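Local coordinates for HAD family phosphatase (PDB 2ODA), which is probably a phosphatase-like hydrolase of the haloacid dehalogenase (HAD) superfamily, from a Pseudomonas-specific subfamily thought to have a novel biochemical function, at residues F6-F11 against E106-I111; P90-M95 against L118-N123; W127-A132 against S181-I186. One frame throughout, in Å; residues are numbered along the deposited sequence.

In the fold
A three-layered alpha/beta fold is tied together differently within its sheet and on its two sides, and the three contacts sample each setting. Contact 1 lies in the sheet itself, where strands 9-12 and 109-112 run in parallel, joined by backbone hydrogen bonds. Contact 2 brings together helices 91-99 and 115-123 on the side of the sheet that bears Leu10 and Leu110; Leu110 touches both helices. Contact 3 sets helix 179-191 against strand 127-131 on the other side, where Val109 of contact 1 meets Ile129. All three are largely buried. Contact 3 is apolar throughout, whereas contact 2 mixes small and polar groups and reaches the second subunit.

Contact 1 of 3, residues F6-F11 against E106-I111; sequences FPALLF and EGCVLI
Ile111 lies beside Phe11 with both side chains pointing the same way, and its CD1 methyl settles over one face of the aromatic ring. This is a CH-pi contact, with Ile111 CD1 4.0 Å from the centroid of the Phe11 ring and displaced toward the rim. The chi2 of Ile111, 104°, is not a staggered value; it places CD1 over the ring and also near the backbone oxygen of Leu10.

Across the contact Val109, on the same face of the sheet, meets two side chains. Its CB meets Leu9 CD2 at 3.6 Å, the two side chains lying alongside one another, while its CG2, beside the backbone N, reaches Phe6 CD1 at 3.5 Å. Phe6 comes from the loop before the strand, and Gly107 O lies in the plane of its ring, at the edge, 3.1 Å from Phe6 CD1. Gly107 O is buried and has no polar partner in the model. Helix 179-191 covers this side through Leu183 and Ile186, which touch Phe6.

Leu10 points to the other face, where its CB packs on Leu110 CD1 at 3.8 Å and helix 91-99 closes over it. The backbone of Leu10 joins the strands twice: its N donates to Val109 O at 2.8 Å, nearly straight at 170°, and its O accepts from Ile111 N at 2.8 Å. A weak bond of 3.3 Å from Val109 N to Ala8 O begins the ladder.

The strands are parallel with a 22° twist. Strand 9-12 also bonds to strand 55-58 on its far side, and strand 109-112 to strand 127-131. Such adjacency of the first and fourth strands is characteristic of the Rossmann-like core of HAD enzymes, in which the C-terminal ends of these strands generally border the active site.

Contact 2 of 3, residues P90-M95 against L118-N123; sequences PDACWM and LQSGLN
Cys93 lays its sulfur against the backbone of Gly121, with Cys93 SG 3.7 Å from Gly121 CA. The thiol, set beside its own backbone N by a chi1 of -68°, also lies 3.5 Å from Ser120 OG. Around this point the two helices cross at -67°, their axes 8.3 Å apart, a close approach made by small residues. Ala92 CB is 4.2 Å from Ser120 OG. Beneath, on the sheet, Leu110 touches both Cys93 and Gly121.

Pro90 covers the end of helix 115-123. Its CA sits 3.8 Å from Ser120 O, and Pro90 CB rests 4.0 Å from Asn123 C. The same CB lies over one face of Trp94, whose ring stacks on Trp94 of the second subunit, so the contact adjoins the dimer interface.

The side-chain amide of Asn123 has two partners on its own chain: OD1 accepts from Gln119 NE2 at 3.2 Å, the donor standing well above the carbonyl plane, while ND2 bonds to Pro88 O. Ser120 OG is hydrogen-bonded to Gln89 O.

Polar groups thus tie helix 115-123 to Pro88 and Gln89, ahead of Pro90, while the facing surfaces are made of the small groups of Ala92, Cys93, Ser120 and Gly121. The implication is that the buried Ser120 hydroxyl already has a firm partner in the backbone oxygen of Gln89.

Contact 3 of 3, residues W127-A132 against S181-I186; sequences WTIGLA and SCLADI
Strand 127-131 and helix 179-191 run in roughly opposite directions where Trp127 and Ile129 meet Cys182, Leu183 and Ile186: the local axes make an angle of 149° and stand 10.5 Å apart at their closest. This is helix-on-sheet packing of a Rossmann-like alpha/beta fold, with a C-terminal helix covering one face of the parallel sheet. No hydrogen bond passes between the two segments.

Ile129 is central to the contact and meets three helix residues. Its CD1, anti to CA, touches Cys182 SG at 3.6 Å and Leu183 CD2 at 3.7 Å, the isoleucine and leucine side chains crossing at about a right angle. Further back, Ile129 CG1 packs on Ile186 CD1 at 3.8 Å. Cys182 points toward the strand from its CB, and its SG is anti to the backbone N (chi1 179°); the Cys182 side chain also touches Ile173 of strand 171-173.

Ile129 and Trp127 project from the same side of the strand, which is shared with Val109 and Ile111 of the next strand. Thr128 points to the opposite face and packs against Leu118 and Leu122 of helix 115-123. The strand is therefore covered by helices on both sides.

One turn beyond Cys182, Ile186 presents its two branches to different partners. While CD1 takes Ile129, the CG2 methyl lies over the indole of Trp127 in a CH-pi contact, 3.9 Å from the centroid of the six-membered ring and 16° off the ring normal, with Trp127 CD2 and CE3 its nearest atoms.

Contact 1 of 3, residues F6-F11 against E106-I111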
loop_
_atom_site.group_PDB
_atom_site.type_symbol
_atom_site.label_atom_id
_atom_site.label_comp_id
_atom_site.label_asym_id
_atom_site.label_seq_id
_atom_site.Cartn_x
_atom_site.Cartn_y
_atom_site.Cartn_z
ATOM N N PHE B 6 -11.308 -8.752 8.289
ATOM C CA PHE B 6 -10.573 -7.497 8.118
ATOM C C PHE B 6 -9.348 -7.463 9.027
ATOM O O PHE B 6 -9.469 -7.626 10.249
ATOM C CB PHE B 6 -11.498 -6.290 8.397
ATOM C CG PHE B 6 -12.708 -6.260 7.523
ATOM C CD1 PHE B 6 -12.629 -5.738 6.234
ATOM C CD2 PHE B 6 -13.933 -6.764 7.973
ATOM C CE1 PHE B 6 -13.749 -5.705 5.394
ATOM C CE2 PHE B 6 -15.048 -6.761 7.136
ATOM C CZ PHE B 6 -14.945 -6.234 5.840
ATOM N N PRO B 7 -8.154 -7.272 8.444
ATOM C CA PRO B 7 -6.948 -7.244 9.282
ATOM C C PRO B 7 -6.735 -5.955 10.092
ATOM O O PRO B 7 -6.121 -6.012 11.155
ATOM C CB PRO B 7 -5.809 -7.452 8.289
ATOM C CG PRO B 7 -6.344 -7.083 6.959
ATOM C CD PRO B 7 -7.847 -7.142 7.006
ATOM N N ALA B 8 -7.248 -4.824 9.614
ATOM C CA ALA B 8 -7.024 -3.546 10.287
ATOM C C ALA B 8 -8.074 -2.552 9.798
ATOM O O ALA B 8 -8.529 -2.646 8.657
ATOM C CB ALA B 8 -5.626 -3.015 9.991
ATOM N N LEU B 9 -8.422 -1.609 10.666
ATOM C CA LEU B 9 -9.291 -0.503 10.316
ATOM C C LEU B 9 -8.610 0.819 10.636
ATOM O O LEU B 9 -8.032 1.006 11.725
ATOM C CB LEU B 9 -10.645 -0.596 11.038
ATOM C CG LEU B 9 -11.511 -1.854 10.860
ATOM C CD1 LEU B 9 -12.751 -1.770 11.753
ATOM C CD2 LEU B 9 -11.941 -2.026 9.402
ATOM N N LEU B 10 -8.669 1.735 9.673
ATOM C CA LEU B 10 -8.164 3.104 9.842
ATOM C C LEU B 10 -9.334 4.049 9.926
ATOM O O LEU B 10 -10.282 3.899 9.153
ATOM C CB LEU B 10 -7.300 3.491 8.646
ATOM C CG LEU B 10 -6.149 2.520 8.348
ATOM C CD1 LEU B 10 -5.350 3.058 7.148
ATOM C CD2 LEU B 10 -5.240 2.309 9.583
ATOM N N PHE B 11 -9.271 5.028 10.838
ATOM C CA PHE B 11 -10.353 6.014 10.991
ATOM C C PHE B 11 -9.801 7.422 10.928
ATOM O O PHE B 11 -8.792 7.723 11.552
ATOM C CB PHE B 11 -11.008 5.896 12.377
ATOM C CG PHE B 11 -11.782 4.641 12.594
ATOM C CD1 PHE B 11 -11.160 3.503 13.109
ATOM C CD2 PHE B 11 -13.148 4.605 12.346
ATOM C CE1 PHE B 11 -11.904 2.327 13.343
ATOM C CE2 PHE B 11 -13.901 3.444 12.590
ATOM C CZ PHE B 11 -13.266 2.312 13.095
ATOM N N GLU B 106 -4.445 -6.415 1.750
ATOM C CA GLU B 106 -5.736 -7.006 1.432
ATOM C C GLU B 106 -6.691 -6.980 2.635
ATOM O O GLU B 106 -6.352 -7.458 3.727
ATOM C CB GLU B 106 -5.598 -8.431 0.888
ATOM C CG GLU B 106 -6.958 -9.004 0.410
ATOM C CD GLU B 106 -6.887 -10.463 -0.006
ATOM O OE1 GLU B 106 -5.772 -10.995 -0.117
ATOM O OE2 GLU B 106 -7.960 -11.071 -0.234
ATOM N N GLY B 107 -7.868 -6.402 2.411
ATOM C CA GLY B 107 -8.929 -6.341 3.413
ATOM C C GLY B 107 -8.871 -5.164 4.367
ATOM O O GLY B 107 -9.787 -4.991 5.188
ATOM N N CYS B 108 -7.805 -4.357 4.301
ATOM C CA CYS B 108 -7.728 -3.153 5.154
ATOM C C CYS B 108 -8.749 -2.096 4.711
ATOM O O CYS B 108 -9.003 -1.940 3.516
ATOM C CB CYS B 108 -6.314 -2.575 5.163
ATOM S SG CYS B 108 -5.098 -3.657 5.958
ATOM N N VAL B 109 -9.330 -1.376 5.676
ATOM C CA VAL B 109 -10.401 -0.408 5.389
ATOM C C VAL B 109 -10.094 0.949 6.021
ATOM O O VAL B 109 -9.529 1.011 7.113
ATOM C CB VAL B 109 -11.769 -0.889 5.938
ATOM C CG1 VAL B 109 -12.905 0.035 5.470
ATOM C CG2 VAL B 109 -12.052 -2.337 5.516
ATOM N N LEU B 110 -10.468 2.026 5.314
ATOM C CA LEU B 110 -10.386 3.375 5.863
ATOM C C LEU B 110 -11.805 3.895 5.964
ATOM O O LEU B 110 -12.567 3.818 5.002
ATOM C CB LEU B 110 -9.570 4.318 4.944
ATOM C CG LEU B 110 -9.729 5.824 5.260
ATOM C CD1 LEU B 110 -9.066 6.197 6.591
ATOM C CD2 LEU B 110 -9.130 6.680 4.128
ATOM N N ILE B 111 -12.142 4.431 7.121
ATOM C CA ILE B 111 -13.437 5.059 7.333
ATOM C C ILE B 111 -13.186 6.553 7.576
ATOM O O ILE B 111 -12.397 6.895 8.449
ATOM C CB ILE B 111 -14.124 4.447 8.569
ATOM C CG1 ILE B 111 -14.322 2.928 8.362
ATOM C CG2 ILE B 111 -15.475 5.129 8.842
ATOM C CD1 ILE B 111 -13.344 2.053 9.142
#

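Contact 2 of 3, residues P90-M95 against L118-N123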
loop_
_atom_site.group_PDB
_atom_site.type_symbol
_atom_site.label_atom_id
_atom_site.label_comp_id
_atom_site.label_asym_id
_atom_site.label_seq_id
_atom_site.Cartn_x
_atom_site.Cartn_y
_atom_site.Cartn_z
ATOM N N PRO B 90 -0.808 8.648 -0.631
ATOM C CA PRO B 90 -1.162 7.416 0.114
ATOM C C PRO B 90 -0.435 7.256 1.465
ATOM O O PRO B 90 -0.859 6.439 2.313
ATOM C CB PRO B 90 -0.710 6.284 -0.839
ATOM C CG PRO B 90 0.369 6.948 -1.720
ATOM C CD PRO B 90 -0.162 8.346 -1.923
ATOM N N ASP B 91 0.650 8.016 1.640
ATOM C CA ASP B 91 1.552 7.921 2.805
ATOM C C ASP B 91 0.855 7.829 4.173
ATOM O O ASP B 91 1.199 6.981 4.981
ATOM C CB ASP B 91 2.507 9.110 2.844
ATOM C CG ASP B 91 3.362 9.218 1.605
ATOM O OD1 ASP B 91 2.840 9.026 0.486
ATOM O OD2 ASP B 91 4.563 9.498 1.771
ATOM N N ALA B 92 -0.100 8.721 4.437
ATOM C CA ALA B 92 -0.790 8.709 5.716
ATOM C C ALA B 92 -1.399 7.323 6.022
ATOM O O ALA B 92 -1.354 6.853 7.157
ATOM C CB ALA B 92 -1.852 9.769 5.746
ATOM N N CYS B 93 -1.970 6.678 5.008
ATOM C CA CYS B 93 -2.612 5.370 5.203
ATOM C C CYS B 93 -1.600 4.227 5.317
ATOM O O CYS B 93 -1.713 3.360 6.200
ATOM C CB CYS B 93 -3.597 5.103 4.076
ATOM S SG CYS B 93 -5.027 6.239 4.149
ATOM N N TRP B 94 -0.596 4.235 4.442
ATOM C CA TRP B 94 0.453 3.230 4.553
ATOM C C TRP B 94 1.185 3.319 5.872
ATOM O O TRP B 94 1.459 2.294 6.513
ATOM C CB TRP B 94 1.437 3.357 3.402
ATOM C CG TRP B 94 0.860 2.927 2.089
ATOM C CD1 TRP B 94 -0.187 2.060 1.875
ATOM C CD2 TRP B 94 1.344 3.302 0.800
ATOM N NE1 TRP B 94 -0.392 1.902 0.508
ATOM C CE2 TRP B 94 0.536 2.656 -0.164
ATOM C CE3 TRP B 94 2.368 4.147 0.363
ATOM C CZ2 TRP B 94 0.747 2.810 -1.552
ATOM C CZ3 TRP B 94 2.579 4.298 -1.020
ATOM C CH2 TRP B 94 1.756 3.654 -1.953
HETATM N N MSE B 95 1.483 4.543 6.306
HETATM C CA MSE B 95 2.164 4.700 7.579
HETATM C C MSE B 95 1.355 4.221 8.774
HETATM O O MSE B 95 1.909 3.648 9.697
HETATM C CB MSE B 95 2.684 6.115 7.755
HETATM C CG MSE B 95 3.992 6.260 7.052
HETATM SE SE MSE B 95 4.522 8.114 7.001
HETATM C CE MSE B 95 4.720 8.392 8.889
ATOM N N LEU B 118 -10.204 10.315 2.370
ATOM C CA LEU B 118 -10.728 9.221 1.553
ATOM C C LEU B 118 -9.934 9.018 0.270
ATOM O O LEU B 118 -9.651 7.881 -0.118
ATOM C CB LEU B 118 -12.215 9.419 1.237
ATOM C CG LEU B 118 -13.082 9.294 2.500
ATOM C CD1 LEU B 118 -14.440 9.942 2.245
ATOM C CD2 LEU B 118 -13.202 7.812 2.915
ATOM N N GLN B 119 -9.588 10.108 -0.399
ATOM C CA GLN B 119 -8.723 10.038 -1.585
ATOM C C GLN B 119 -7.359 9.404 -1.277
ATOM O O GLN B 119 -6.832 8.624 -2.079
ATOM C CB GLN B 119 -8.550 11.429 -2.207
ATOM C CG GLN B 119 -7.859 11.397 -3.612
ATOM C CD GLN B 119 -8.694 10.662 -4.647
ATOM O OE1 GLN B 119 -9.764 11.116 -5.020
ATOM N NE2 GLN B 119 -8.218 9.517 -5.101
ATOM N N SER B 120 -6.775 9.761 -0.132
ATOM C CA SER B 120 -5.531 9.109 0.313
ATOM C C SER B 120 -5.751 7.586 0.418
ATOM O O SER B 120 -4.920 6.806 -0.031
ATOM C CB SER B 120 -5.058 9.704 1.655
ATOM O OG SER B 120 -3.989 8.946 2.209
ATOM N N GLY B 121 -6.870 7.170 1.015
ATOM C CA GLY B 121 -7.145 5.744 1.196
ATOM C C GLY B 121 -7.323 5.030 -0.134
ATOM O O GLY B 121 -6.820 3.912 -0.316
ATOM N N LEU B 122 -8.049 5.658 -1.064
ATOM C CA LEU B 122 -8.223 5.092 -2.406
ATOM C C LEU B 122 -6.865 4.990 -3.096
ATOM O O LEU B 122 -6.535 3.978 -3.698
ATOM C CB LEU B 122 -9.186 5.966 -3.259
ATOM C CG LEU B 122 -10.653 5.988 -2.797
ATOM C CD1 LEU B 122 -11.488 7.007 -3.608
ATOM C CD2 LEU B 122 -11.278 4.583 -2.917
ATOM N N ASN B 123 -6.081 6.054 -3.015
ATOM C CA ASN B 123 -4.722 6.052 -3.601
ATOM C C ASN B 123 -3.815 4.993 -2.990
ATOM O O ASN B 123 -2.945 4.407 -3.682
ATOM C CB ASN B 123 -4.081 7.434 -3.456
ATOM C CG ASN B 123 -4.710 8.478 -4.398
ATOM O OD1 ASN B 123 -5.403 8.117 -5.340
ATOM N ND2 ASN B 123 -4.484 9.774 -4.123
#

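Contact 3 of 3, residues W127-A132 against S181-I186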
loop_
_atom_site.group_PDB
_atom_site.type_symbol
_atom_site.label_atom_id
_atom_site.label_comp_id
_atom_site.label_asym_id
_atom_site.label_seq_id
_atom_site.Cartn_x
_atom_site.Cartn_y
_atom_site.Cartn_z
ATOM N N TRP B 127 -9.890 -0.403 0.859
ATOM C CA TRP B 127 -11.342 -0.272 0.878
ATOM C C TRP B 127 -11.661 1.025 1.617
ATOM O O TRP B 127 -10.947 1.418 2.546
ATOM C CB TRP B 127 -11.996 -1.448 1.626
ATOM C CG TRP B 127 -12.015 -2.736 0.824
ATOM C CD1 TRP B 127 -11.113 -3.771 0.890
ATOM C CD2 TRP B 127 -12.990 -3.108 -0.145
ATOM N NE1 TRP B 127 -11.478 -4.778 0.007
ATOM C CE2 TRP B 127 -12.622 -4.388 -0.647
ATOM C CE3 TRP B 127 -14.136 -2.479 -0.656
ATOM C CZ2 TRP B 127 -13.361 -5.045 -1.644
ATOM C CZ3 TRP B 127 -14.881 -3.136 -1.643
ATOM C CH2 TRP B 127 -14.488 -4.415 -2.119
ATOM N N THR B 128 -12.740 1.686 1.207
ATOM C CA THR B 128 -13.159 2.949 1.857
ATOM C C THR B 128 -14.634 2.970 2.235
ATOM O O THR B 128 -15.479 2.507 1.480
ATOM C CB THR B 128 -12.860 4.207 0.973
ATOM O OG1 THR B 128 -13.534 4.096 -0.284
ATOM C CG2 THR B 128 -11.370 4.328 0.696
ATOM N N ILE B 129 -14.926 3.515 3.414
ATOM C CA ILE B 129 -16.290 3.735 3.870
ATOM C C ILE B 129 -16.389 5.228 4.142
ATOM O O ILE B 129 -15.569 5.774 4.881
ATOM C CB ILE B 129 -16.622 2.932 5.175
ATOM C CG1 ILE B 129 -16.524 1.422 4.889
ATOM C CG2 ILE B 129 -18.014 3.382 5.779
ATOM C CD1 ILE B 129 -16.521 0.476 6.156
ATOM N N GLY B 130 -17.366 5.871 3.512
ATOM C CA GLY B 130 -17.636 7.288 3.693
ATOM C C GLY B 130 -18.759 7.513 4.690
ATOM O O GLY B 130 -19.656 6.671 4.848
ATOM N N LEU B 131 -18.693 8.650 5.377
ATOM C CA LEU B 131 -19.665 9.005 6.404
ATOM C C LEU B 131 -20.495 10.213 5.970
ATOM O O LEU B 131 -19.953 11.266 5.666
ATOM C CB LEU B 131 -18.952 9.262 7.755
ATOM C CG LEU B 131 -18.279 8.055 8.441
ATOM C CD1 LEU B 131 -17.550 8.468 9.735
ATOM C CD2 LEU B 131 -19.279 6.937 8.750
ATOM N N ALA B 132 -21.819 10.051 5.959
ATOM C CA ALA B 132 -22.696 11.040 5.295
ATOM C C ALA B 132 -23.159 12.219 6.170
ATOM O O ALA B 132 -23.735 13.179 5.659
ATOM C CB ALA B 132 -23.893 10.337 4.702
ATOM N N SER B 181 -22.606 -3.559 10.078
ATOM C CA SER B 181 -23.354 -4.023 8.913
ATOM C C SER B 181 -22.678 -3.637 7.600
ATOM O O SER B 181 -22.701 -4.396 6.639
ATOM C CB SER B 181 -24.750 -3.414 8.918
ATOM O OG SER B 181 -25.503 -4.021 9.931
ATOM N N CYS B 182 -22.080 -2.451 7.573
ATOM C CA CYS B 182 -21.376 -1.993 6.372
ATOM C C CYS B 182 -20.181 -2.902 6.060
ATOM O O CYS B 182 -20.008 -3.361 4.903
ATOM C CB CYS B 182 -20.913 -0.540 6.589
ATOM S SG CYS B 182 -20.019 0.164 5.235
ATOM N N LEU B 183 -19.384 -3.178 7.096
ATOM C CA LEU B 183 -18.243 -4.104 6.989
ATOM C C LEU B 183 -18.683 -5.492 6.573
ATOM O O LEU B 183 -18.038 -6.098 5.727
ATOM C CB LEU B 183 -17.433 -4.169 8.288
ATOM C CG LEU B 183 -16.623 -2.914 8.661
ATOM C CD1 LEU B 183 -16.154 -2.991 10.115
ATOM C CD2 LEU B 183 -15.429 -2.747 7.729
ATOM N N ALA B 184 -19.780 -5.991 7.148
ATOM C CA ALA B 184 -20.280 -7.333 6.783
ATOM C C ALA B 184 -20.621 -7.406 5.294
ATOM O O ALA B 184 -20.343 -8.417 4.630
ATOM C CB ALA B 184 -21.492 -7.739 7.662
ATOM N N ASP B 185 -21.197 -6.328 4.753
ATOM C CA ASP B 185 -21.545 -6.319 3.325
ATOM C C ASP B 185 -20.297 -6.215 2.434
ATOM O O ASP B 185 -20.248 -6.820 1.361
ATOM C CB ASP B 185 -22.582 -5.231 3.008
ATOM C CG ASP B 185 -23.485 -5.620 1.858
ATOM O OD1 ASP B 185 -24.058 -6.744 1.907
ATOM O OD2 ASP B 185 -23.566 -4.838 0.890
ATOM N N ILE B 186 -19.277 -5.474 2.874
ATOM C CA ILE B 186 -17.991 -5.472 2.150
ATOM C C ILE B 186 -17.340 -6.869 2.172
ATOM O O ILE B 186 -16.762 -7.325 1.163
ATOM C CB ILE B 186 -17.051 -4.364 2.655
ATOM C CG1 ILE B 186 -17.577 -2.990 2.157
ATOM C CG2 ILE B 186 -15.589 -4.618 2.189
ATOM C CD1 ILE B 186 -16.912 -1.740 2.855
#